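Local coordinates for glycosyl hydrolase family 2, TIM barrel domain protein (Parabacteroides merdae ATCC 43184, PDB 6DXU) that probably releases glucuronic acid from beta-glucuronides, as a glycoside hydrolase family 2 enzyme of a human gut bacterium, at residues Asp78-Asp83 with Asp595-Val600; Val84-Gly89 with Pro178-Asp183; Pro599-Asn604 with Tyr608-Gly613. All coordinates share one frame; numbering follows the deposited sequence.

Overall arrangement
The three contacts lie on one side of the chain's centre and illustrate how ion-bearing loops of a sugar-binding domain can be joined to a hairpin close to a probable substrate site. Interactions 1 and 3 have centres about 7 Å apart, share Pro599 and Val600, and are tied by the pairing of strands 596-597 and 609-610. Interaction 2, centred about 10 Å from interaction 1, shares with it one of its two sodium ions, that bound by Asp78, Asp81 and Val84. The centres of interactions 2 and 3 are about 13 Å apart, yet Asp183 OD2 reaches Arg601 NH2 at 2.9 Å in a salt bridge and Asn610 ND2 at 3.0 Å. The bicine pocket borders interaction 3 at Asp603 and Asn604.

Interaction 1. Residues Asp78-Asp83 with Asp595-Val600; sequences DAVDPD and DFSTPV. With NA (sodium ion), chain N.
Val80 and Ser597 mark the closest backbone approach between an irregular loop, 78-83, and the short strand 596-597, with 6.4 Å between Val80 CA and Ser597 CA. No backbone hydrogen bond joins the two segments, and the contact is small and buried. Ser597 is the residue that reaches across. Its hydroxyl lies anti to the backbone N (chi1 175°), a rotation that carries OG into the corner formed by Ala79 and Val80. The closest approach there is Ser597 OG to Ala79 O at 3.5 Å. OG also meets Ala79 CB at 3.6 Å, while the CG1 branch of Val80 packs alongside and comes within 3.7 Å of Ser597 CB. The polar business of this hydroxyl is done elsewhere: Asn185 ND2 is one hydrogen-bonding partner and Tyr608 O, just before the neighbouring strand 609-610, is another.

The loop itself is shaped by an ion. A sodium ion is bound by Asp78 O at 2.7 Å and by Asp81 O at 2.8 Å; Val84 O and a water supply further oxygens, all of them neutral. Beyond the ion the chain turns again, since Asp83 N donates to Asp81 OD1 at 3.0 Å in an Asx turn; the donor arrives on the anti side of the carboxylate, 28° out of its plane. Asp81 OD1 also forms a salt bridge with Arg790, and Asp83 pairs with Arg790 and Lys791, so charges from the C-terminal part of the chain hold the far end of the loop.

The contact thus joins the sugar-binding domain to the 596-610 hairpin by van der Waals packing around one hydroxyl. Because that hydroxyl has two hydrogen-bonding partners, Asn185 ND2 and Tyr608 O, its rotation is probably fixed, and the methyl groups of Ala79 and Val80 meet a group already satisfied.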
loop_
_atom_site.group_PDB
_atom_site.type_symbol
_atom_site.label_atom_id
_atom_site.label_comp_id
_atom_site.label_asym_id
_atom_site.label_seq_id
_atom_site.Cartn_x
_atom_site.Cartn_y
_atom_site.Cartn_z
ATOM N N ASP D 78 -23.209 -24.003 -16.730
ATOM C CA ASP D 78 -22.146 -23.856 -17.715
ATOM C C ASP D 78 -20.965 -24.798 -17.475
ATOM O O ASP D 78 -20.123 -24.940 -18.371
ATOM C CB ASP D 78 -21.676 -22.387 -17.808
ATOM C CG ASP D 78 -20.864 -21.899 -16.590
ATOM O OD1 ASP D 78 -20.602 -22.641 -15.623
ATOM O OD2 ASP D 78 -20.458 -20.717 -16.629
ATOM N N ALA D 79 -20.891 -25.471 -16.321
ATOM C CA ALA D 79 -19.809 -26.440 -16.124
ATOM C C ALA D 79 -19.929 -27.606 -17.099
ATOM O O ALA D 79 -18.920 -28.101 -17.607
ATOM C CB ALA D 79 -19.796 -26.951 -14.686
ATOM N N VAL D 80 -21.152 -28.055 -17.381
ATOM C CA VAL D 80 -21.352 -29.183 -18.287
ATOM C C VAL D 80 -21.901 -28.763 -19.636
ATOM O O VAL D 80 -21.949 -29.602 -20.551
ATOM C CB VAL D 80 -22.262 -30.267 -17.664
ATOM C CG1 VAL D 80 -21.583 -30.904 -16.462
ATOM C CG2 VAL D 80 -23.627 -29.694 -17.271
ATOM N N ASP D 81 -22.281 -27.504 -19.809
ATOM C CA ASP D 81 -22.699 -27.058 -21.129
ATOM C C ASP D 81 -21.584 -27.345 -22.119
ATOM O O ASP D 81 -20.440 -26.917 -21.902
ATOM C CB ASP D 81 -23.044 -25.573 -21.159
ATOM C CG ASP D 81 -23.648 -25.159 -22.502
ATOM O OD1 ASP D 81 -22.884 -25.000 -23.475
ATOM O OD2 ASP D 81 -24.894 -25.085 -22.596
ATOM N N PRO D 82 -21.863 -28.064 -23.207
ATOM C CA PRO D 82 -20.773 -28.538 -24.069
ATOM C C PRO D 82 -20.096 -27.450 -24.892
ATOM O O PRO D 82 -19.039 -27.726 -25.473
ATOM C CB PRO D 82 -21.475 -29.556 -24.986
ATOM C CG PRO D 82 -22.906 -29.050 -25.071
ATOM C CD PRO D 82 -23.184 -28.554 -23.651
ATOM N N ASP D 83 -20.637 -26.233 -24.965
ATOM C CA ASP D 83 -20.140 -25.242 -25.920
ATOM C C ASP D 83 -19.442 -24.046 -25.273
ATOM O O ASP D 83 -19.071 -23.102 -25.982
ATOM C CB ASP D 83 -21.293 -24.749 -26.795
ATOM C CG ASP D 83 -21.919 -25.877 -27.612
ATOM O OD1 ASP D 83 -21.159 -26.744 -28.098
ATOM O OD2 ASP D 83 -23.157 -25.899 -27.753
ATOM N N ASP D 595 -20.459 -39.742 -10.707
ATOM C CA ASP D 595 -20.009 -38.885 -11.812
ATOM C C ASP D 595 -20.021 -37.423 -11.381
ATOM O O ASP D 595 -20.954 -36.977 -10.704
ATOM C CB ASP D 595 -20.930 -39.032 -13.036
ATOM C CG ASP D 595 -20.767 -40.365 -13.781
ATOM O OD1 ASP D 595 -19.870 -41.181 -13.457
ATOM O OD2 ASP D 595 -21.565 -40.585 -14.717
ATOM N N PHE D 596 -19.000 -36.667 -11.803
ATOM C CA PHE D 596 -18.895 -35.257 -11.460
ATOM C C PHE D 596 -18.284 -34.495 -12.627
ATOM O O PHE D 596 -17.577 -35.056 -13.469
ATOM C CB PHE D 596 -18.044 -35.033 -10.206
ATOM C CG PHE D 596 -16.612 -35.424 -10.387
ATOM C CD1 PHE D 596 -15.665 -34.499 -10.810
ATOM C CD2 PHE D 596 -16.218 -36.731 -10.161
ATOM C CE1 PHE D 596 -14.342 -34.872 -10.987
ATOM C CE2 PHE D 596 -14.904 -37.123 -10.348
ATOM C CZ PHE D 596 -13.954 -36.176 -10.754
ATOM N N SER D 597 -18.550 -33.194 -12.654
ATOM C CA SER D 597 -18.096 -32.363 -13.761
ATOM C C SER D 597 -16.636 -31.950 -13.605
ATOM O O SER D 597 -16.142 -31.724 -12.499
ATOM C CB SER D 597 -18.978 -31.119 -13.891
ATOM O OG SER D 597 -18.462 -30.250 -14.900
ATOM N N THR D 598 -15.939 -31.861 -14.739
ATOM C CA THR D 598 -14.548 -31.434 -14.774
ATOM C C THR D 598 -14.293 -30.594 -16.023
ATOM O O THR D 598 -14.772 -30.941 -17.123
ATOM C CB THR D 598 -13.584 -32.637 -14.735
ATOM O OG1 THR D 598 -12.263 -32.187 -15.026
ATOM C CG2 THR D 598 -13.980 -33.697 -15.755
ATOM N N PRO D 599 -13.547 -29.491 -15.894
ATOM C CA PRO D 599 -13.348 -28.600 -17.039
ATOM C C PRO D 599 -12.342 -29.121 -18.044
ATOM O O PRO D 599 -12.226 -28.544 -19.133
ATOM C CB PRO D 599 -12.834 -27.309 -16.386
ATOM C CG PRO D 599 -12.089 -27.789 -15.147
ATOM C CD PRO D 599 -12.855 -29.013 -14.679
ATOM N N VAL D 600 -11.573 -30.156 -17.709
ATOM C CA VAL D 600 -10.468 -30.552 -18.566
ATOM C C VAL D 600 -10.835 -31.718 -19.476
ATOM O O VAL D 600 -9.959 -32.264 -20.152
ATOM C CB VAL D 600 -9.192 -30.851 -17.745
ATOM C CG1 VAL D 600 -8.785 -29.622 -16.905
ATOM C CG2 VAL D 600 -9.371 -32.079 -16.848
HETATM NA NA NA N . -18.463 -26.316 -20.065
HETATM O O HOH W 1 -16.024 -25.906 -18.753
#

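Interaction 2. Residues Val84-Gly89 with Pro178-Asp183; sequences VNYYEG and PSDLAD. With NA (sodium ion), chain O; NA (sodium ion), chain N.
Asp180 and Glu88 bring two acid groups together where two loops of the family 2 sugar-binding domain meet. Asp180 stands in a type I beta turn from Ser179 to Ala182, reinforced by an ST turn in which Leu181 N donates to Ser179 OG at 2.9 Å. Glu88 comes from the loop before strand 90-97. Its CG lies opposite the carbonyl carbon (chi1 -70°) and the chain runs on extended, which carries the carboxylate across to the turn.

Glu88 OE2 and Asp180 OD1 are 2.6 Å apart. The two side chains run antiparallel past one another, carboxylate planes 64° apart. Two acid oxygens this close suggest that one of the pair holds a proton. Glu88 OE1 has a salt-bridge partner of its own in Arg172. Tyr86 helps to place the pair: Glu88 CG lies over one face of its ring, 3.5 Å above the plane and toward the rim. The phenol also hydrogen-bonds to Ile186. A water set at the ring's edge, in its plane, is 2.6 Å from Tyr86 OH and donates to Asp180 OD1 at 2.6 Å, so OD1 is approached by both a water and an acid. With the glutamate shortened to an alanine, Arg172 is likely to lose its carboxylate partner, the Tyr86 ring the CG cover on one face, and Asp180 OD1 its acid neighbour.

Each loop also carries a sodium ligand. Val84 O serves the ion bound by Asp78 and Asp81, while Pro178 O, just after a cis peptide bond, binds a second ion together with Asp173 and Met176. The carboxylate of Asp180 reaches that second ion through a water, which donates to Asp180 OD2 at 2.7 Å and lies 2.4 Å from the sodium.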
loop_
_atom_site.group_PDB
_atom_site.type_symbol
_atom_site.label_atom_id
_atom_site.label_comp_id
_atom_site.label_asym_id
_atom_site.label_seq_id
_atom_site.Cartn_x
_atom_site.Cartn_y
_atom_site.Cartn_z
ATOM N N VAL D 84 -19.232 -24.054 -23.958
ATOM C CA VAL D 84 -18.637 -22.904 -23.288
ATOM C C VAL D 84 -17.636 -23.372 -22.240
ATOM O O VAL D 84 -17.784 -24.449 -21.652
ATOM C CB VAL D 84 -19.707 -22.007 -22.616
ATOM C CG1 VAL D 84 -20.645 -21.398 -23.659
ATOM C CG2 VAL D 84 -20.492 -22.789 -21.567
ATOM N N ASN D 85 -16.618 -22.538 -22.009
ATOM C CA ASN D 85 -15.757 -22.661 -20.834
ATOM C C ASN D 85 -16.543 -22.207 -19.609
ATOM O O ASN D 85 -17.163 -21.136 -19.632
ATOM C CB ASN D 85 -14.514 -21.759 -20.970
ATOM C CG ASN D 85 -13.761 -21.944 -22.272
ATOM O OD1 ASN D 85 -13.404 -23.061 -22.631
ATOM N ND2 ASN D 85 -13.465 -20.823 -22.969
ATOM N N TYR D 86 -16.507 -22.988 -18.532
ATOM C CA TYR D 86 -17.251 -22.594 -17.341
ATOM C C TYR D 86 -16.735 -21.266 -16.788
ATOM O O TYR D 86 -15.560 -20.920 -16.916
ATOM C CB TYR D 86 -17.198 -23.687 -16.267
ATOM C CG TYR D 86 -15.967 -23.785 -15.381
ATOM C CD1 TYR D 86 -14.727 -24.168 -15.890
ATOM C CD2 TYR D 86 -16.071 -23.569 -14.001
ATOM C CE1 TYR D 86 -13.594 -24.277 -15.038
ATOM C CE2 TYR D 86 -14.974 -23.698 -13.156
ATOM C CZ TYR D 86 -13.739 -24.059 -13.672
ATOM O OH TYR D 86 -12.663 -24.187 -12.809
ATOM N N TYR D 87 -17.642 -20.515 -16.170
ATOM C CA TYR D 87 -17.341 -19.157 -15.743
ATOM C C TYR D 87 -16.455 -19.164 -14.506
ATOM O O TYR D 87 -16.819 -19.745 -13.477
ATOM C CB TYR D 87 -18.631 -18.401 -15.443
ATOM C CG TYR D 87 -18.401 -16.991 -14.940
ATOM C CD1 TYR D 87 -17.913 -15.995 -15.787
ATOM C CD2 TYR D 87 -18.687 -16.647 -13.617
ATOM C CE1 TYR D 87 -17.721 -14.693 -15.324
ATOM C CE2 TYR D 87 -18.494 -15.354 -13.144
ATOM C CZ TYR D 87 -18.009 -14.383 -14.006
ATOM O OH TYR D 87 -17.821 -13.098 -13.543
ATOM N N GLU D 88 -15.316 -18.487 -14.600
ATOM C CA GLU D 88 -14.422 -18.245 -13.475
ATOM C C GLU D 88 -14.250 -16.733 -13.369
ATOM O O GLU D 88 -13.511 -16.121 -14.147
ATOM C CB GLU D 88 -13.099 -18.971 -13.685
ATOM C CG GLU D 88 -13.236 -20.499 -13.576
ATOM C CD GLU D 88 -11.889 -21.199 -13.676
ATOM O OE1 GLU D 88 -11.452 -21.524 -14.811
ATOM O OE2 GLU D 88 -11.260 -21.382 -12.615
ATOM N N GLY D 89 -14.939 -16.118 -12.415
ATOM C CA GLY D 89 -14.922 -14.681 -12.319
ATOM C C GLY D 89 -15.768 -14.233 -11.148
ATOM O O GLY D 89 -16.207 -15.041 -10.329
ATOM N N PRO D 178 -7.244 -24.389 -5.015
ATOM C CA PRO D 178 -6.547 -25.361 -5.871
ATOM C C PRO D 178 -6.112 -24.795 -7.225
ATOM O O PRO D 178 -6.474 -23.674 -7.592
ATOM C CB PRO D 178 -7.609 -26.441 -6.107
ATOM C CG PRO D 178 -8.889 -25.674 -6.113
ATOM C CD PRO D 178 -8.708 -24.583 -5.066
ATOM N N SER D 179 -5.354 -25.607 -7.956
ATOM C CA SER D 179 -4.862 -25.262 -9.283
ATOM C C SER D 179 -5.911 -25.554 -10.347
ATOM O O SER D 179 -6.617 -26.568 -10.282
ATOM C CB SER D 179 -3.599 -26.074 -9.584
ATOM O OG SER D 179 -3.260 -25.993 -10.958
ATOM N N ASP D 180 -5.984 -24.681 -11.357
ATOM C CA ASP D 180 -6.827 -24.950 -12.517
ATOM C C ASP D 180 -6.331 -26.126 -13.344
ATOM O O ASP D 180 -7.005 -26.516 -14.299
ATOM C CB ASP D 180 -6.931 -23.690 -13.404
ATOM C CG ASP D 180 -7.896 -22.655 -12.821
ATOM O OD1 ASP D 180 -9.118 -22.924 -12.808
ATOM O OD2 ASP D 180 -7.436 -21.602 -12.342
ATOM N N LEU D 181 -5.164 -26.691 -13.029
ATOM C CA LEU D 181 -4.788 -27.949 -13.668
ATOM C C LEU D 181 -5.585 -29.125 -13.121
ATOM O O LEU D 181 -5.547 -30.212 -13.703
ATOM C CB LEU D 181 -3.292 -28.214 -13.475
ATOM C CG LEU D 181 -2.370 -27.141 -14.066
ATOM C CD1 LEU D 181 -0.921 -27.394 -13.667
ATOM C CD2 LEU D 181 -2.492 -27.097 -15.572
ATOM N N ALA D 182 -6.289 -28.931 -12.016
ATOM C CA ALA D 182 -6.984 -30.026 -11.361
ATOM C C ALA D 182 -8.152 -30.511 -12.216
ATOM O O ALA D 182 -8.695 -29.784 -13.060
ATOM C CB ALA D 182 -7.480 -29.598 -9.978
ATOM N N ASP D 183 -8.512 -31.776 -11.998
ATOM C CA ASP D 183 -9.586 -32.489 -12.704
ATOM C C ASP D 183 -10.942 -32.273 -12.042
ATOM O O ASP D 183 -11.716 -33.218 -11.868
ATOM C CB ASP D 183 -9.228 -33.975 -12.776
ATOM C CG ASP D 183 -10.171 -34.798 -13.683
ATOM O OD1 ASP D 183 -10.691 -34.270 -14.696
ATOM O OD2 ASP D 183 -10.397 -35.986 -13.360
HETATM NA NA NA O . -5.531 -21.598 -8.597
HETATM NA NA NA N . -18.463 -26.316 -20.065
HETATM O O HOH W 2 -10.426 -24.965 -13.865
HETATM O O HOH W 1 -16.024 -25.906 -18.753
HETATM O O HOH W 3 -4.381 -22.310 -10.628
HETATM O O HOH W 4 -7.483 -20.855 -9.714
#

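Interaction 3. Residues Pro599-Asn604 with Tyr608-Gly613; sequences PVRPDN and YVNQKG. With BCN (bicine), chain L.
Pro602 and Tyr608 face each other with their CA atoms 4.7 Å apart, where a type I turn from Arg601 to Asn604 folds back on the chain and Tyr608 N donates to Arg601 O at 2.9 Å. The ring of Tyr608 is held between unlike partners. Over one face sits Pro602, whose CA lies 3.7 Å from the ring centroid and close to its normal, a CH-pi contact, while Pro602 CB touches Tyr608 CZ at 3.4 Å. Over the opposite face lies the sodium ion of the 78-84 loop, 3.4 Å from Tyr608 CE2. At the ring edge, near its plane, Pro599 O meets Tyr608 CE1 at 3.5 Å.

Asn604 closes the turn against the strand: its ND2 donates to Val609 O at 2.7 Å (N-H...O angle 158°), with the acceptor near the amide plane. These segments form the end of a beta hairpin whose strands are 596-597 and 609-610, and the returning strand leads into Asn610-Gln611-Lys612. This sequence fits the Asn-x-Lys motif by which beta-glucuronidases recognise the carboxylate of glucuronate, so it probably lines the sugar site here as well.

A first torsion of -177° swings the Asn610 amide away from its backbone N and alongside Arg601, the two side chains running in the same direction, with ND2 over one face of the guanidinium. The two share an anion, since Asn610 ND2 and Arg601 NH2 both bond to Asp183 OD2. Asn610 OD1 meanwhile accepts from Lys612 N in an Asx turn. Lys612 comes in roughly perpendicular to Arg601 and is engaged by Asp518 and Tyr489. At the turn itself, bicine O6 donates to Asp603 O at 2.8 Å.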
loop_
_atom_site.group_PDB
_atom_site.type_symbol
_atom_site.label_atom_id
_atom_site.label_comp_id
_atom_site.label_asym_id
_atom_site.label_seq_id
_atom_site.Cartn_x
_atom_site.Cartn_y
_atom_site.Cartn_z
ATOM N N PRO D 599 -13.547 -29.491 -15.894
ATOM C CA PRO D 599 -13.348 -28.600 -17.039
ATOM C C PRO D 599 -12.342 -29.121 -18.044
ATOM O O PRO D 599 -12.226 -28.544 -19.133
ATOM C CB PRO D 599 -12.834 -27.309 -16.386
ATOM C CG PRO D 599 -12.089 -27.789 -15.147
ATOM C CD PRO D 599 -12.855 -29.013 -14.679
ATOM N N VAL D 600 -11.573 -30.156 -17.709
ATOM C CA VAL D 600 -10.468 -30.552 -18.566
ATOM C C VAL D 600 -10.835 -31.718 -19.476
ATOM O O VAL D 600 -9.959 -32.264 -20.152
ATOM C CB VAL D 600 -9.192 -30.851 -17.745
ATOM C CG1 VAL D 600 -8.785 -29.622 -16.905
ATOM C CG2 VAL D 600 -9.371 -32.079 -16.848
ATOM N N ARG D 601 -12.109 -32.113 -19.524
ATOM C CA ARG D 601 -12.535 -33.245 -20.352
ATOM C C ARG D 601 -13.703 -32.872 -21.262
ATOM O O ARG D 601 -14.790 -33.453 -21.171
ATOM C CB ARG D 601 -12.886 -34.436 -19.464
ATOM C CG ARG D 601 -11.719 -34.889 -18.592
ATOM C CD ARG D 601 -12.105 -36.120 -17.771
ATOM N NE ARG D 601 -11.159 -36.372 -16.682
ATOM C CZ ARG D 601 -10.262 -37.359 -16.684
ATOM N NH1 ARG D 601 -10.172 -38.187 -17.724
ATOM N NH2 ARG D 601 -9.436 -37.508 -15.649
ATOM N N PRO D 602 -13.500 -31.911 -22.172
ATOM C CA PRO D 602 -14.605 -31.486 -23.054
ATOM C C PRO D 602 -15.120 -32.565 -23.997
ATOM O O PRO D 602 -16.252 -32.442 -24.488
ATOM C CB PRO D 602 -13.989 -30.319 -23.841
ATOM C CG PRO D 602 -12.525 -30.568 -23.820
ATOM C CD PRO D 602 -12.258 -31.176 -22.458
ATOM N N ASP D 603 -14.327 -33.603 -24.285
ATOM C CA ASP D 603 -14.667 -34.595 -25.299
ATOM C C ASP D 603 -15.111 -35.932 -24.724
ATOM O O ASP D 603 -15.170 -36.921 -25.468
ATOM C CB ASP D 603 -13.487 -34.803 -26.244
ATOM C CG ASP D 603 -13.193 -33.564 -27.069
ATOM O OD1 ASP D 603 -14.156 -32.920 -27.535
ATOM O OD2 ASP D 603 -12.009 -33.212 -27.210
ATOM N N ASN D 604 -15.415 -35.999 -23.428
ATOM C CA ASN D 604 -15.930 -37.232 -22.858
ATOM C C ASN D 604 -17.311 -37.525 -23.441
ATOM O O ASN D 604 -17.980 -36.618 -23.941
ATOM C CB ASN D 604 -16.001 -37.123 -21.335
ATOM C CG ASN D 604 -14.716 -37.560 -20.668
ATOM O OD1 ASN D 604 -13.694 -37.708 -21.339
ATOM N ND2 ASN D 604 -14.754 -37.769 -19.344
ATOM N N TYR D 608 -17.473 -32.830 -20.431
ATOM C CA TYR D 608 -17.125 -32.152 -19.174
ATOM C C TYR D 608 -17.592 -32.910 -17.937
ATOM O O TYR D 608 -17.867 -32.306 -16.890
ATOM C CB TYR D 608 -17.668 -30.721 -19.145
ATOM C CG TYR D 608 -17.053 -29.825 -20.189
ATOM C CD1 TYR D 608 -15.745 -29.380 -20.070
ATOM C CD2 TYR D 608 -17.794 -29.416 -21.296
ATOM C CE1 TYR D 608 -15.179 -28.535 -21.023
ATOM C CE2 TYR D 608 -17.242 -28.576 -22.257
ATOM C CZ TYR D 608 -15.942 -28.142 -22.116
ATOM O OH TYR D 608 -15.410 -27.305 -23.064
ATOM N N VAL D 609 -17.669 -34.235 -18.019
ATOM C CA VAL D 609 -18.016 -35.057 -16.863
ATOM C C VAL D 609 -17.012 -36.192 -16.766
ATOM O O VAL D 609 -16.731 -36.873 -17.760
ATOM C CB VAL D 609 -19.459 -35.596 -16.941
ATOM C CG1 VAL D 609 -19.718 -36.628 -15.825
ATOM C CG2 VAL D 609 -20.460 -34.435 -16.807
ATOM N N ASN D 610 -16.431 -36.354 -15.585
ATOM C CA ASN D 610 -15.626 -37.523 -15.270
ATOM C C ASN D 610 -16.607 -38.655 -14.990
ATOM O O ASN D 610 -17.362 -38.592 -14.016
ATOM C CB ASN D 610 -14.726 -37.236 -14.070
ATOM C CG ASN D 610 -13.795 -38.401 -13.733
ATOM O OD1 ASN D 610 -14.209 -39.567 -13.724
ATOM N ND2 ASN D 610 -12.536 -38.087 -13.429
ATOM N N GLN D 611 -16.625 -39.673 -15.851
ATOM C CA GLN D 611 -17.675 -40.686 -15.799
ATOM C C GLN D 611 -17.221 -41.980 -15.128
ATOM O O GLN D 611 -17.729 -43.061 -15.444
ATOM C CB GLN D 611 -18.212 -40.961 -17.204
ATOM C CG GLN D 611 -18.861 -39.718 -17.834
ATOM C CD GLN D 611 -19.320 -39.948 -19.266
ATOM O OE1 GLN D 611 -18.651 -39.543 -20.226
ATOM N NE2 GLN D 611 -20.480 -40.583 -19.412
ATOM N N LYS D 612 -16.286 -41.896 -14.184
ATOM C CA LYS D 612 -15.847 -43.086 -13.463
ATOM C C LYS D 612 -16.776 -43.483 -12.328
ATOM O O LYS D 612 -16.563 -44.535 -11.710
ATOM C CB LYS D 612 -14.439 -42.853 -12.907
ATOM C CG LYS D 612 -13.377 -42.745 -13.973
ATOM C CD LYS D 612 -12.002 -42.490 -13.333
ATOM C CE LYS D 612 -10.911 -42.445 -14.383
ATOM N NZ LYS D 612 -11.095 -41.343 -15.359
ATOM N N GLY D 613 -17.801 -42.690 -12.027
ATOM C CA GLY D 613 -18.649 -43.009 -10.900
ATOM C C GLY D 613 -19.356 -44.339 -11.081
ATOM O O GLY D 613 -19.494 -44.851 -12.187
HETATM N N1 BCN L . -13.977 -42.017 -25.964
HETATM C C1 BCN L . -13.267 -42.177 -27.218
HETATM C C2 BCN L . -14.211 -41.838 -28.370
HETATM O O21 BCN L . -15.443 -41.724 -28.145
HETATM O O22 BCN L . -13.757 -41.677 -29.536
HETATM C C3 BCN L . -14.193 -43.342 -25.392
HETATM C C4 BCN L . -15.356 -44.062 -26.080
HETATM O O4 BCN L . -16.502 -43.254 -26.057
HETATM C C5 BCN L . -13.127 -41.262 -25.042
HETATM C C6 BCN L . -13.516 -39.784 -25.041
HETATM O O6 BCN L . -14.828 -39.661 -25.523
#